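Histone-lysine N-methyltransferase, H3 lysine-9 specific SUVH6 (Arabidopsis thaliana, PDB 6A5K) catalyses methylation of a lysine in the histone H3 tail, using S-adenosylmethionine, and probably binds methylated non-CG DNA through its SRA domain. Local coordinates at residues A105-S110 and K167-R172; V171-G176 and G194-E199; S124-Y129 and K214-R219; E12-F17 and N85-H90; A160-I165 and E199-Q204. The protein carries 1 engineered substitution. One frame throughout, in Å; residues are numbered along the deposited sequence.

Interaction 1. Residues A105-S110 and K167-R172; sequences AKVATS and KQTPVR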
# COMPACT_ATOMS: atom_id res chain seq x y z
N ALA A 105 18.87 28.73 20.62
CA ALA A 105 19.52 28.04 19.52
C ALA A 105 18.51 27.48 18.51
O ALA A 105 17.31 27.77 18.57
CB ALA A 105 20.40 26.92 20.05
N LYS A 106 19.03 26.70 17.58
CA LYS A 106 18.20 25.91 16.69
C LYS A 106 18.72 24.49 16.70
O LYS A 106 19.93 24.28 16.74
CB LYS A 106 18.20 26.49 15.27
CG LYS A 106 17.52 27.85 15.16
CD LYS A 106 17.92 28.57 13.88
CE LYS A 106 17.19 29.90 13.75
NZ LYS A 106 17.70 30.72 12.61
N VAL A 107 17.81 23.52 16.70
CA VAL A 107 18.21 22.13 16.64
C VAL A 107 17.49 21.48 15.48
O VAL A 107 16.41 21.92 15.08
CB VAL A 107 17.87 21.36 17.94
CG1 VAL A 107 18.64 21.95 19.12
CG2 VAL A 107 16.36 21.36 18.20
N ALA A 108 18.10 20.44 14.92
CA ALA A 108 17.47 19.71 13.82
C ALA A 108 16.21 19.00 14.30
O ALA A 108 16.16 18.49 15.42
CB ALA A 108 18.43 18.71 13.22
N THR A 109 15.20 18.97 13.45
CA THR A 109 13.99 18.22 13.74
C THR A 109 13.97 16.94 12.91
O THR A 109 13.48 15.90 13.36
CB THR A 109 12.73 19.03 13.44
OG1 THR A 109 12.82 19.54 12.10
CG2 THR A 109 12.59 20.19 14.43
N SER A 110 14.49 17.02 11.69
CA SER A 110 14.44 15.84 10.83
C SER A 110 15.47 15.89 9.72
O SER A 110 15.85 16.97 9.29
CB SER A 110 13.04 15.68 10.22
OG SER A 110 12.73 16.79 9.40
N LYS A 167 22.37 19.65 22.78
CA LYS A 167 21.08 19.59 23.47
C LYS A 167 20.58 18.15 23.67
O LYS A 167 19.72 17.90 24.51
CB LYS A 167 20.03 20.41 22.72
CG LYS A 167 20.44 21.84 22.43
CD LYS A 167 20.49 22.66 23.70
CE LYS A 167 20.26 24.13 23.40
NZ LYS A 167 21.52 24.82 23.04
N GLN A 168 21.14 17.22 22.89
CA GLN A 168 20.70 15.83 22.90
C GLN A 168 19.20 15.72 22.68
O GLN A 168 18.50 14.98 23.36
CB GLN A 168 21.11 15.14 24.20
CG GLN A 168 22.60 14.80 24.24
CD GLN A 168 22.99 13.82 23.15
OE1 GLN A 168 22.58 12.66 23.16
NE2 GLN A 168 23.78 14.29 22.19
N THR A 169 18.72 16.49 21.71
CA THR A 169 17.33 16.46 21.30
C THR A 169 17.13 15.48 20.14
O THR A 169 18.03 15.28 19.34
CB THR A 169 16.85 17.87 20.88
OG1 THR A 169 17.86 18.47 20.06
CG2 THR A 169 16.63 18.74 22.11
N PRO A 170 15.94 14.86 20.06
CA PRO A 170 15.72 13.82 19.05
C PRO A 170 15.66 14.36 17.62
O PRO A 170 15.27 15.51 17.39
CB PRO A 170 14.38 13.21 19.46
CG PRO A 170 13.66 14.33 20.14
CD PRO A 170 14.74 15.09 20.89
N VAL A 171 16.04 13.52 16.66
CA VAL A 171 16.01 13.85 15.25
C VAL A 171 15.28 12.74 14.49
O VAL A 171 15.65 11.57 14.60
CB VAL A 171 17.44 14.03 14.67
CG1 VAL A 171 17.39 14.31 13.16
CG2 VAL A 171 18.19 15.14 15.40
N ARG A 172 14.25 13.10 13.73
CA ARG A 172 13.59 12.10 12.89
C ARG A 172 14.46 11.77 11.68
O ARG A 172 14.92 12.66 10.98
CB ARG A 172 12.21 12.58 12.42
CG ARG A 172 11.16 12.63 13.52
CD ARG A 172 9.78 13.05 12.97
NE ARG A 172 9.81 14.37 12.35
CZ ARG A 172 9.77 15.52 13.03
NH1 ARG A 172 9.70 15.51 14.35
NH2 ARG A 172 9.81 16.68 12.38
O HOH W 1 17.45 17.75 17.56
O HOH W 2 12.77 15.47 16.05
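Thr109 O is gripped from several directions. Arg172 N gives it a nearly straight bond of 2.9 Å (168° at the hydrogen), and water 2, which also donates to Pro170 O, lies 2.8 Å from Thr109 O. The guanidinium of Arg172 turns a face to the same oxygen, which sits over its centre with CZ 3.7 Å from Thr109 O. A bend at chi3 (-61°) carries NE out of the otherwise extended chain, and the carbonyls of Ile65, Gly67 and Ile89 then fix the rotation of the group. Its positive charge probably polarises the carbonyl beneath it. Ser110 pairs with Arg172 as a parallel bridge, with a CA-H...O contact of 3.2 Å from Ser110 CA to Arg172 O, and this joins strands 105-113 and 171-176 in the curled mixed sheet of the SRA domain. On its other edge the first strand makes a classic beta bulge, Thr109 and Ser110 both facing Asp98. Ser110 OG bonds to His90. Toward Val107 the backbones part and water 1 bridges them, 2.6 Å from Ala108 O and likewise 2.6 Å from Thr169 OG1. That hydroxyl oxygen rests against Val107 CB at 3.6 Å. Beyond it, Lys167 crosses Val107 at about a right angle, its CG 3.8 Å from Val107 CG1, while NZ reaches on toward Ala105 CB.

Interaction 2. Residues V171-G176 and G194-E199; sequences VRVIRG and GLYLVE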
# COMPACT_ATOMS: atom_id res chain seq x y z
N VAL A 171 16.04 13.52 16.66
CA VAL A 171 16.01 13.85 15.25
C VAL A 171 15.28 12.74 14.49
O VAL A 171 15.65 11.57 14.60
CB VAL A 171 17.44 14.03 14.67
CG1 VAL A 171 17.39 14.31 13.16
CG2 VAL A 171 18.19 15.14 15.40
N ARG A 172 14.25 13.10 13.73
CA ARG A 172 13.59 12.10 12.89
C ARG A 172 14.46 11.77 11.68
O ARG A 172 14.92 12.66 10.98
CB ARG A 172 12.21 12.58 12.42
CG ARG A 172 11.16 12.63 13.52
CD ARG A 172 9.78 13.05 12.97
NE ARG A 172 9.81 14.37 12.35
CZ ARG A 172 9.77 15.52 13.03
NH1 ARG A 172 9.70 15.51 14.35
NH2 ARG A 172 9.81 16.68 12.38
N VAL A 173 14.68 10.48 11.43
CA VAL A 173 15.42 10.09 10.25
C VAL A 173 14.50 9.48 9.19
O VAL A 173 13.81 8.49 9.44
CB VAL A 173 16.55 9.10 10.61
CG1 VAL A 173 17.13 8.46 9.35
CG2 VAL A 173 17.64 9.82 11.40
N ILE A 174 14.47 10.12 8.03
CA ILE A 174 13.77 9.59 6.86
C ILE A 174 14.84 9.07 5.91
O ILE A 174 15.69 9.82 5.42
CB ILE A 174 12.88 10.65 6.16
CG1 ILE A 174 11.76 11.14 7.08
CG2 ILE A 174 12.27 10.10 4.88
CD1 ILE A 174 12.14 12.31 7.96
N ARG A 175 14.81 7.76 5.67
CA ARG A 175 15.82 7.14 4.83
C ARG A 175 15.35 7.01 3.39
O ARG A 175 14.26 6.48 3.13
CB ARG A 175 16.19 5.76 5.39
CG ARG A 175 17.25 5.00 4.62
CD ARG A 175 17.62 3.69 5.33
NE ARG A 175 16.47 2.80 5.46
CZ ARG A 175 16.00 2.03 4.48
NH1 ARG A 175 16.59 2.04 3.30
NH2 ARG A 175 14.95 1.25 4.69
N GLY A 176 16.15 7.51 2.46
CA GLY A 176 15.88 7.32 1.05
C GLY A 176 16.35 5.94 0.64
O GLY A 176 17.48 5.56 0.93
N GLY A 194 12.56 6.37 12.39
CA GLY A 194 12.42 6.69 13.79
C GLY A 194 13.31 7.80 14.31
O GLY A 194 13.83 8.62 13.54
N LEU A 195 13.49 7.81 15.63
CA LEU A 195 14.18 8.89 16.31
C LEU A 195 15.62 8.53 16.64
O LEU A 195 15.92 7.42 17.08
CB LEU A 195 13.45 9.27 17.59
CG LEU A 195 12.01 9.76 17.42
CD1 LEU A 195 11.41 10.12 18.77
CD2 LEU A 195 11.96 10.95 16.48
N TYR A 196 16.52 9.49 16.41
CA TYR A 196 17.94 9.30 16.63
C TYR A 196 18.50 10.45 17.48
O TYR A 196 17.89 11.52 17.56
CB TYR A 196 18.70 9.24 15.30
CG TYR A 196 18.54 7.97 14.50
CD1 TYR A 196 19.63 7.16 14.22
CD2 TYR A 196 17.29 7.59 14.00
CE1 TYR A 196 19.49 6.00 13.48
CE2 TYR A 196 17.14 6.43 13.26
CZ TYR A 196 18.24 5.64 13.00
OH TYR A 196 18.10 4.48 12.26
N LEU A 197 19.66 10.21 18.09
CA LEU A 197 20.41 11.28 18.74
C LEU A 197 21.67 11.53 17.94
O LEU A 197 22.26 10.60 17.39
CB LEU A 197 20.75 10.91 20.18
CG LEU A 197 19.58 10.79 21.17
CD1 LEU A 197 20.06 10.34 22.54
CD2 LEU A 197 18.82 12.11 21.29
N VAL A 198 22.10 12.79 17.87
CA VAL A 198 23.36 13.12 17.20
C VAL A 198 24.50 13.08 18.23
O VAL A 198 24.46 13.76 19.25
CB VAL A 198 23.29 14.50 16.52
CG1 VAL A 198 24.37 14.62 15.46
CG2 VAL A 198 21.90 14.73 15.90
N GLU A 199 25.52 12.27 17.94
CA GLU A 199 26.59 12.00 18.90
C GLU A 199 27.83 12.85 18.67
O GLU A 199 28.47 13.30 19.62
CB GLU A 199 26.97 10.52 18.87
CG GLU A 199 25.85 9.58 19.30
CD GLU A 199 26.31 8.14 19.40
OE1 GLU A 199 27.16 7.73 18.58
OE2 GLU A 199 25.82 7.42 20.29
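Val173 and Tyr196 make the tight spot of this antiparallel pairing. The valine methyl CG2 lies over one face of the ring, 3.9 Å from the centroid and 29° off the normal, a CH-pi contact whose nearest approach is 3.4 Å, from Val173 CG2 to Tyr196 CD2. Chi1 of Val173 (167°) sends CG1 anti to the backbone N, which leaves CG2 as the branch that meets the ring, and the two side chains cross at about a right angle. On the same face of the sheet Val171 CG2 touches Val198 CG2, at 3.8 Å. Beside them Val171 and Tyr196 exchange two backbone bonds, and Val173 N makes a single one to Gly194 O, at 2.9 Å. On the opposite face Leu195 runs alongside Arg172, its CD2 3.5 Å from Arg172 CG. Past Val173 the contact with 194-199 ends, the two segments running 120° apart. Here the earlier part of strand 190-205 takes over: Ile174 touches Tyr190, and the partly exposed Arg175 touches Val191 and makes a salt bridge with Asp193, one residue before Gly194. Both strands belong to the curled mixed sheet of the SRA domain. The side chains that meet across the two segments do so through carbon atoms, which implies that burial and close fit, not charge, join them.

Interaction 3. Residues S124-Y129 and K214-R219; sequences SDVLTY and KFQLRR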
# COMPACT_ATOMS: atom_id res chain seq x y z
N SER A 124 23.50 -1.59 13.40
CA SER A 124 22.31 -1.12 12.70
C SER A 124 21.65 0.13 13.33
O SER A 124 20.86 0.80 12.67
CB SER A 124 21.27 -2.25 12.60
OG SER A 124 20.73 -2.57 13.87
N ASP A 125 21.99 0.44 14.57
CA ASP A 125 21.45 1.64 15.21
C ASP A 125 22.27 2.89 14.88
O ASP A 125 21.87 4.00 15.22
CB ASP A 125 21.37 1.46 16.73
CG ASP A 125 22.71 1.10 17.34
OD1 ASP A 125 23.51 0.39 16.69
OD2 ASP A 125 22.98 1.54 18.49
N VAL A 126 23.40 2.70 14.21
CA VAL A 126 24.31 3.80 13.89
C VAL A 126 24.20 4.24 12.43
O VAL A 126 24.09 3.42 11.52
CB VAL A 126 25.78 3.42 14.20
CG1 VAL A 126 26.72 4.57 13.90
CG2 VAL A 126 25.91 3.00 15.66
N LEU A 127 24.22 5.55 12.21
CA LEU A 127 24.05 6.14 10.89
C LEU A 127 25.05 7.28 10.71
O LEU A 127 25.21 8.10 11.60
CB LEU A 127 22.61 6.63 10.74
CG LEU A 127 22.11 7.40 9.51
CD1 LEU A 127 20.63 7.11 9.31
CD2 LEU A 127 22.33 8.89 9.67
N THR A 128 25.74 7.32 9.58
CA THR A 128 26.58 8.48 9.27
C THR A 128 25.92 9.30 8.17
O THR A 128 25.53 8.77 7.13
CB THR A 128 28.00 8.09 8.82
OG1 THR A 128 27.95 7.53 7.51
CG2 THR A 128 28.62 7.09 9.79
N TYR A 129 25.81 10.60 8.40
CA TYR A 129 25.06 11.48 7.52
C TYR A 129 25.94 12.62 7.01
O TYR A 129 26.66 13.24 7.78
CB TYR A 129 23.85 12.04 8.27
CG TYR A 129 23.06 13.05 7.48
CD1 TYR A 129 22.18 12.64 6.48
CD2 TYR A 129 23.20 14.41 7.72
CE1 TYR A 129 21.46 13.57 5.75
CE2 TYR A 129 22.48 15.34 7.00
CZ TYR A 129 21.61 14.91 6.01
OH TYR A 129 20.91 15.85 5.29
N LYS A 214 30.25 15.81 8.34
CA LYS A 214 29.63 14.51 8.54
C LYS A 214 29.21 14.37 10.00
O LYS A 214 29.88 14.87 10.89
CB LYS A 214 30.58 13.39 8.13
CG LYS A 214 30.97 13.42 6.66
CD LYS A 214 30.94 12.04 6.04
CE LYS A 214 31.18 12.10 4.54
NZ LYS A 214 30.97 10.77 3.89
N PHE A 215 28.10 13.67 10.22
CA PHE A 215 27.49 13.55 11.54
C PHE A 215 27.25 12.08 11.85
O PHE A 215 26.83 11.32 10.97
CB PHE A 215 26.16 14.32 11.60
CG PHE A 215 26.28 15.79 11.27
CD1 PHE A 215 26.32 16.21 9.94
CD2 PHE A 215 26.34 16.74 12.27
CE1 PHE A 215 26.42 17.56 9.63
CE2 PHE A 215 26.44 18.09 11.97
CZ PHE A 215 26.49 18.50 10.64
N GLN A 216 27.50 11.66 13.08
CA GLN A 216 27.13 10.31 13.49
C GLN A 216 25.89 10.36 14.37
O GLN A 216 25.87 11.06 15.37
CB GLN A 216 28.27 9.61 14.21
CG GLN A 216 27.87 8.27 14.81
CD GLN A 216 29.05 7.53 15.41
OE1 GLN A 216 29.97 7.13 14.70
NE2 GLN A 216 29.02 7.34 16.72
N LEU A 217 24.87 9.60 13.99
CA LEU A 217 23.64 9.51 14.78
C LEU A 217 23.44 8.08 15.27
O LEU A 217 23.85 7.13 14.60
CB LEU A 217 22.42 9.94 13.96
CG LEU A 217 22.35 11.39 13.46
CD1 LEU A 217 23.19 11.58 12.19
CD2 LEU A 217 20.91 11.82 13.22
N ARG A 218 22.82 7.94 16.43
CA ARG A 218 22.52 6.62 16.98
C ARG A 218 21.05 6.53 17.36
O ARG A 218 20.50 7.43 18.00
CB ARG A 218 23.41 6.30 18.19
CG ARG A 218 23.21 4.90 18.74
CD ARG A 218 24.07 4.64 19.98
NE ARG A 218 25.50 4.81 19.70
CZ ARG A 218 26.30 3.83 19.30
NH1 ARG A 218 25.83 2.61 19.14
NH2 ARG A 218 27.59 4.08 19.07
N ARG A 219 20.41 5.44 16.96
CA ARG A 219 18.99 5.25 17.17
C ARG A 219 18.65 5.14 18.65
O ARG A 219 19.32 4.43 19.40
CB ARG A 219 18.51 4.01 16.42
CG ARG A 219 17.02 3.99 16.14
CD ARG A 219 16.71 2.90 15.13
NE ARG A 219 15.33 2.95 14.67
CZ ARG A 219 14.40 2.05 15.00
NH1 ARG A 219 14.70 1.04 15.80
NH2 ARG A 219 13.17 2.17 14.52
O HOH W 3 26.00 -0.24 17.35
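Asp125 and Arg218 lie side by side, pointing the same way, and close a salt bridge at one end of an antiparallel pairing. The aspartate's CG stands between its own backbone N and carbonyl carbon (chi1 57°), and OD2 is met on its syn side by Arg218 NH1 at 3.1 Å. The donor is out of the carboxylate plane, and the two flat groups are 62° apart, so this is a skewed single bond and not a two-pronged one. Arg218 runs extended through CD and then bends at chi3 (-59°), which swings NE aside. Val126 CG2 covers one face of the guanidinium, offset toward the rim and 3.5 Å from Arg218 NH1. NE of the same group bonds to Glu199, so two acids share its charge, and it probably helps keep both ionised. Water 3 donates to Asp125 OD1 at 2.7 Å. On the other face of the sheet Leu217 CD1 touches two neighbours, 3.8 Å from Leu127 CD2 and 4.0 Å from Tyr129 CB. Phe215 brings its ring edge to Tyr129 O, with CD1 3.7 Å from that oxygen and near the ring plane. Leu127 with Leu217 and Tyr129 with Phe215 form the hydrogen-bonded pairs, and Arg219 N adds a 2.7 Å bond to Asp125 O. In the curled mixed sheet of the SRA domain, strand 211-219 also pairs with strand 190-205, while Tyr129 and Leu217 pack on Ile111 of strand 105-113 and Ser124 touches helix 227-234.

Interaction 4. Residues E12-F17 and N85-H90; sequences ETLRLF and NILGIH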
# COMPACT_ATOMS: atom_id res chain seq x y z
N GLU A 12 -5.43 8.53 5.62
CA GLU A 12 -6.42 9.05 4.68
C GLU A 12 -5.91 10.29 3.94
O GLU A 12 -6.29 10.53 2.79
CB GLU A 12 -7.72 9.38 5.40
CG GLU A 12 -8.45 8.12 5.88
CD GLU A 12 -9.65 8.44 6.75
OE1 GLU A 12 -9.98 9.64 6.88
OE2 GLU A 12 -10.26 7.50 7.30
N THR A 13 -5.06 11.08 4.58
CA THR A 13 -4.50 12.26 3.92
C THR A 13 -3.55 11.81 2.80
O THR A 13 -3.59 12.36 1.69
CB THR A 13 -3.77 13.18 4.92
OG1 THR A 13 -4.70 13.63 5.91
CG2 THR A 13 -3.18 14.40 4.21
N LEU A 14 -2.72 10.81 3.09
CA LEU A 14 -1.83 10.28 2.06
C LEU A 14 -2.61 9.61 0.93
O LEU A 14 -2.24 9.70 -0.25
CB LEU A 14 -0.82 9.30 2.66
CG LEU A 14 0.18 9.85 3.68
CD1 LEU A 14 1.09 8.72 4.20
CD2 LEU A 14 0.99 10.96 3.08
N ARG A 15 -3.70 8.94 1.30
CA ARG A 15 -4.55 8.24 0.34
C ARG A 15 -5.21 9.26 -0.60
O ARG A 15 -5.24 9.08 -1.83
CB ARG A 15 -5.60 7.41 1.09
CG ARG A 15 -6.27 6.32 0.28
CD ARG A 15 -7.12 5.42 1.18
NE ARG A 15 -6.30 4.70 2.16
CZ ARG A 15 -6.67 4.48 3.41
NH1 ARG A 15 -7.84 4.93 3.85
NH2 ARG A 15 -5.88 3.81 4.24
N LEU A 16 -5.71 10.35 -0.02
CA LEU A 16 -6.28 11.45 -0.79
C LEU A 16 -5.24 12.05 -1.75
O LEU A 16 -5.51 12.25 -2.94
CB LEU A 16 -6.81 12.53 0.15
CG LEU A 16 -7.57 13.70 -0.48
CD1 LEU A 16 -8.90 13.23 -1.06
CD2 LEU A 16 -7.77 14.82 0.54
N PHE A 17 -4.05 12.31 -1.22
CA PHE A 17 -2.95 12.83 -2.03
C PHE A 17 -2.66 11.94 -3.25
O PHE A 17 -2.60 12.43 -4.39
CB PHE A 17 -1.68 12.98 -1.19
CG PHE A 17 -0.47 13.31 -1.99
CD1 PHE A 17 -0.28 14.59 -2.48
CD2 PHE A 17 0.49 12.34 -2.26
CE1 PHE A 17 0.85 14.91 -3.22
CE2 PHE A 17 1.62 12.66 -3.00
CZ PHE A 17 1.79 13.94 -3.49
N ASN A 85 6.13 16.91 3.56
CA ASN A 85 5.69 18.27 3.85
C ASN A 85 4.20 18.32 4.16
O ASN A 85 3.76 19.06 5.04
CB ASN A 85 6.00 19.21 2.68
CG ASN A 85 5.61 20.65 2.96
OD1 ASN A 85 6.14 21.29 3.88
ND2 ASN A 85 4.67 21.17 2.18
N ILE A 86 3.42 17.51 3.45
CA ILE A 86 1.98 17.48 3.67
C ILE A 86 1.65 17.08 5.11
O ILE A 86 0.72 17.62 5.73
CB ILE A 86 1.29 16.53 2.67
CG1 ILE A 86 1.36 17.15 1.27
CG2 ILE A 86 -0.16 16.29 3.06
CD1 ILE A 86 1.06 16.18 0.15
N LEU A 87 2.45 16.16 5.66
CA LEU A 87 2.24 15.65 7.01
C LEU A 87 3.00 16.44 8.09
O LEU A 87 2.78 16.23 9.28
CB LEU A 87 2.67 14.18 7.08
CG LEU A 87 1.91 13.19 6.21
CD1 LEU A 87 2.43 11.75 6.44
CD2 LEU A 87 0.42 13.28 6.48
N GLY A 88 3.88 17.34 7.66
CA GLY A 88 4.69 18.10 8.59
C GLY A 88 5.81 17.29 9.22
O GLY A 88 6.32 17.63 10.29
N ILE A 89 6.19 16.19 8.57
CA ILE A 89 7.30 15.35 9.03
C ILE A 89 8.64 16.03 8.75
O ILE A 89 9.56 15.99 9.57
CB ILE A 89 7.29 13.97 8.34
CG1 ILE A 89 6.05 13.17 8.73
CG2 ILE A 89 8.56 13.18 8.68
CD1 ILE A 89 5.92 11.88 7.96
N HIS A 90 8.72 16.63 7.57
CA HIS A 90 9.94 17.24 7.06
C HIS A 90 9.49 18.32 6.09
O HIS A 90 8.85 18.02 5.09
CB HIS A 90 10.82 16.19 6.37
CG HIS A 90 12.16 16.71 5.94
ND1 HIS A 90 13.23 16.82 6.81
CD2 HIS A 90 12.62 17.09 4.73
CE1 HIS A 90 14.28 17.27 6.15
NE2 HIS A 90 13.94 17.45 4.89
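A helix-to-helix packing joins Thr13, Leu14 and Phe17 of the long N-terminal helix 5-29 to Ile86 and Leu87, near the C-terminal end of helix 81-87. The closest approach is Ile86 CD1 to Phe17 CD1 at 3.4 Å, with Phe17 CE1 only slightly farther, 3.6 Å from Ile86 CD1. The isoleucine meets the phenylalanine ring obliquely. Its other branch, CG2, stands anti to the backbone N (chi1 -70° for CG1) and lies 3.7 Å from Thr13 CG2, the two side chains sliding past each other in opposite directions. Thr13 turns its hydroxyl back to Lys9 O within its own helix, so its methyl serves the contact. Leu14 crosses Leu87 at about a right angle, CD2 of Leu14 coming 3.7 Å from Leu87 CD1. No hydrogen bond passes between the segments. Just beyond Leu87 the shorter helix is closed by a Schellman motif: Gly88, with positive phi, is its C-prime residue, and Ile89 N returns to Leu84 O, while the bond from Gly88 N to Asn85 O is weak. Helix 44-54 also packs on Phe17 through Ala48, Ser49 and Leu52, and Phe78 touches both Leu14 and Leu87. Arg15 of the N-terminal helix makes a salt bridge with Asp484 in the SET domain, whereas Ile86 and Leu87 belong to the SRA domain.

Interaction 5. Residues A160-I165 and E199-Q204; sequences ALATSI and EKYWQQ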
# COMPACT_ATOMS: atom_id res chain seq x y z
N ALA A 160 22.41 23.50 13.00
CA ALA A 160 21.32 22.98 13.82
C ALA A 160 21.59 21.54 14.22
O ALA A 160 21.36 21.14 15.37
CB ALA A 160 20.00 23.07 13.07
N LEU A 161 22.07 20.75 13.27
CA LEU A 161 22.38 19.35 13.53
C LEU A 161 23.52 19.26 14.54
O LEU A 161 23.51 18.40 15.43
CB LEU A 161 22.74 18.63 12.23
CG LEU A 161 22.60 17.11 12.12
CD1 LEU A 161 21.28 16.60 12.68
CD2 LEU A 161 22.78 16.68 10.66
N ALA A 162 24.50 20.16 14.41
CA ALA A 162 25.60 20.22 15.38
C ALA A 162 25.09 20.57 16.78
O ALA A 162 25.54 20.02 17.77
CB ALA A 162 26.64 21.23 14.92
N THR A 163 24.13 21.49 16.84
CA THR A 163 23.55 21.90 18.12
C THR A 163 22.74 20.78 18.76
O THR A 163 22.66 20.67 19.99
CB THR A 163 22.66 23.15 17.93
OG1 THR A 163 23.43 24.19 17.31
CG2 THR A 163 22.12 23.66 19.27
N SER A 164 22.14 19.93 17.92
CA SER A 164 21.42 18.75 18.42
C SER A 164 22.31 17.89 19.33
O SER A 164 21.82 17.29 20.28
CB SER A 164 20.89 17.90 17.26
OG SER A 164 19.78 18.52 16.64
N ILE A 165 23.60 17.84 19.01
CA ILE A 165 24.57 17.11 19.83
C ILE A 165 24.61 17.65 21.26
O ILE A 165 24.54 16.89 22.23
CB ILE A 165 25.98 17.19 19.23
CG1 ILE A 165 25.99 16.59 17.83
CG2 ILE A 165 26.99 16.48 20.12
CD1 ILE A 165 27.31 16.77 17.09
N GLU A 199 25.52 12.27 17.94
CA GLU A 199 26.59 12.00 18.90
C GLU A 199 27.83 12.85 18.67
O GLU A 199 28.47 13.30 19.62
CB GLU A 199 26.97 10.52 18.87
CG GLU A 199 25.85 9.58 19.30
CD GLU A 199 26.31 8.14 19.40
OE1 GLU A 199 27.16 7.73 18.58
OE2 GLU A 199 25.82 7.42 20.29
N LYS A 200 28.19 13.04 17.40
CA LYS A 200 29.38 13.81 17.07
C LYS A 200 29.36 14.22 15.62
O LYS A 200 28.60 13.68 14.81
CB LYS A 200 30.65 12.99 17.36
CG LYS A 200 30.81 11.78 16.46
CD LYS A 200 32.11 11.03 16.77
CE LYS A 200 32.16 9.68 16.06
NZ LYS A 200 33.40 8.91 16.42
N TYR A 201 30.20 15.20 15.28
CA TYR A 201 30.38 15.56 13.89
C TYR A 201 31.85 15.81 13.59
O TYR A 201 32.67 16.01 14.49
CB TYR A 201 29.53 16.77 13.51
CG TYR A 201 30.10 18.11 13.91
CD1 TYR A 201 30.74 18.91 12.98
CD2 TYR A 201 29.98 18.59 15.21
CE1 TYR A 201 31.27 20.14 13.33
CE2 TYR A 201 30.50 19.82 15.57
CZ TYR A 201 31.14 20.59 14.62
OH TYR A 201 31.66 21.81 14.97
N TRP A 202 32.19 15.78 12.32
CA TRP A 202 33.55 16.08 11.92
C TRP A 202 33.53 16.66 10.53
O TRP A 202 32.49 16.77 9.89
CB TRP A 202 34.43 14.83 11.97
CG TRP A 202 34.00 13.73 11.05
CD1 TRP A 202 34.48 13.48 9.80
CD2 TRP A 202 33.02 12.71 11.32
NE1 TRP A 202 33.87 12.37 9.27
CE2 TRP A 202 32.97 11.88 10.18
CE3 TRP A 202 32.20 12.42 12.41
CZ2 TRP A 202 32.11 10.79 10.09
CZ3 TRP A 202 31.34 11.33 12.32
CH2 TRP A 202 31.31 10.53 11.17
N GLN A 203 34.71 17.02 10.06
CA GLN A 203 34.83 17.78 8.84
C GLN A 203 35.93 17.14 7.99
O GLN A 203 37.02 16.86 8.49
CB GLN A 203 35.09 19.24 9.22
CG GLN A 203 35.53 20.16 8.14
CD GLN A 203 35.33 21.62 8.53
OE1 GLN A 203 35.28 21.96 9.71
NE2 GLN A 203 35.20 22.48 7.53
N GLN A 204 35.64 16.88 6.73
CA GLN A 204 36.59 16.20 5.85
C GLN A 204 36.43 16.62 4.39
O GLN A 204 35.44 17.25 4.02
CB GLN A 204 36.44 14.68 5.96
CG GLN A 204 35.06 14.18 5.54
CD GLN A 204 34.96 12.67 5.56
OE1 GLN A 204 35.08 12.04 6.61
NE2 GLN A 204 34.73 12.07 4.40
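Chi1 of Tyr201 (80°) puts CG between the backbone N and the carbonyl carbon, and chi2 of Ile165 (173°) stretches CD1 to the far end of its chain; together they let a helix side chain meet the ring. Ile165 does most of the touching. Its CD1 comes to the edge of the ring, near the ring plane and 3.7 Å from Tyr201 CD2, and the same methyl rests on the strand backbone, 3.6 Å from Lys200 C. The CG2 branch, anti to the backbone N, lies 3.5 Å from Glu199 O. Ala162, one turn earlier, approaches differently: its CB stands over a face of the tyrosine ring, offset toward the rim and 4.2 Å from Tyr201 CE2. The ring therefore receives one methyl at its edge and another over a face, and no hydrogen bond crosses between the segments. Packing is modest in area, as fits a contact at the surface. Glu199 and Lys200 start their side chains away from the helix. The glutamate's carboxylate is held instead by Gln216 and Arg218 of strand 211-219. Leu154 touches both Ala162 and Tyr201. The segment axes approach to 8.0 Å with directions 140° apart, an alpha-on-beta layer in which helix 156-167 lies against the long strand 190-205 of the SRA domain's curled sheet.

Overall arrangement
Interactions 1, 2, 3 and 5 all belong to the SRA domain and reach one curled mixed sheet. Interactions 1 and 2 share Val171 and Arg172, with centres about 9 Å apart. The ranges of interactions 2 and 5 meet at Glu199, whose OE2 also forms a 2.7 Å salt bridge with Arg218 NE of interaction 3. Helix 156-167 links interaction 5 to interaction 1 through Ser164 OG, 3.1 Å from Ala108 N. Interaction 4 lies apart, its centre about 22 Å from that of interaction 1, yet Ser110 OG reaches His90 ND1 at 2.6 Å. No residue range here overlaps the S-adenosylmethionine pocket or the zinc-binding cysteines, which come later in the chain.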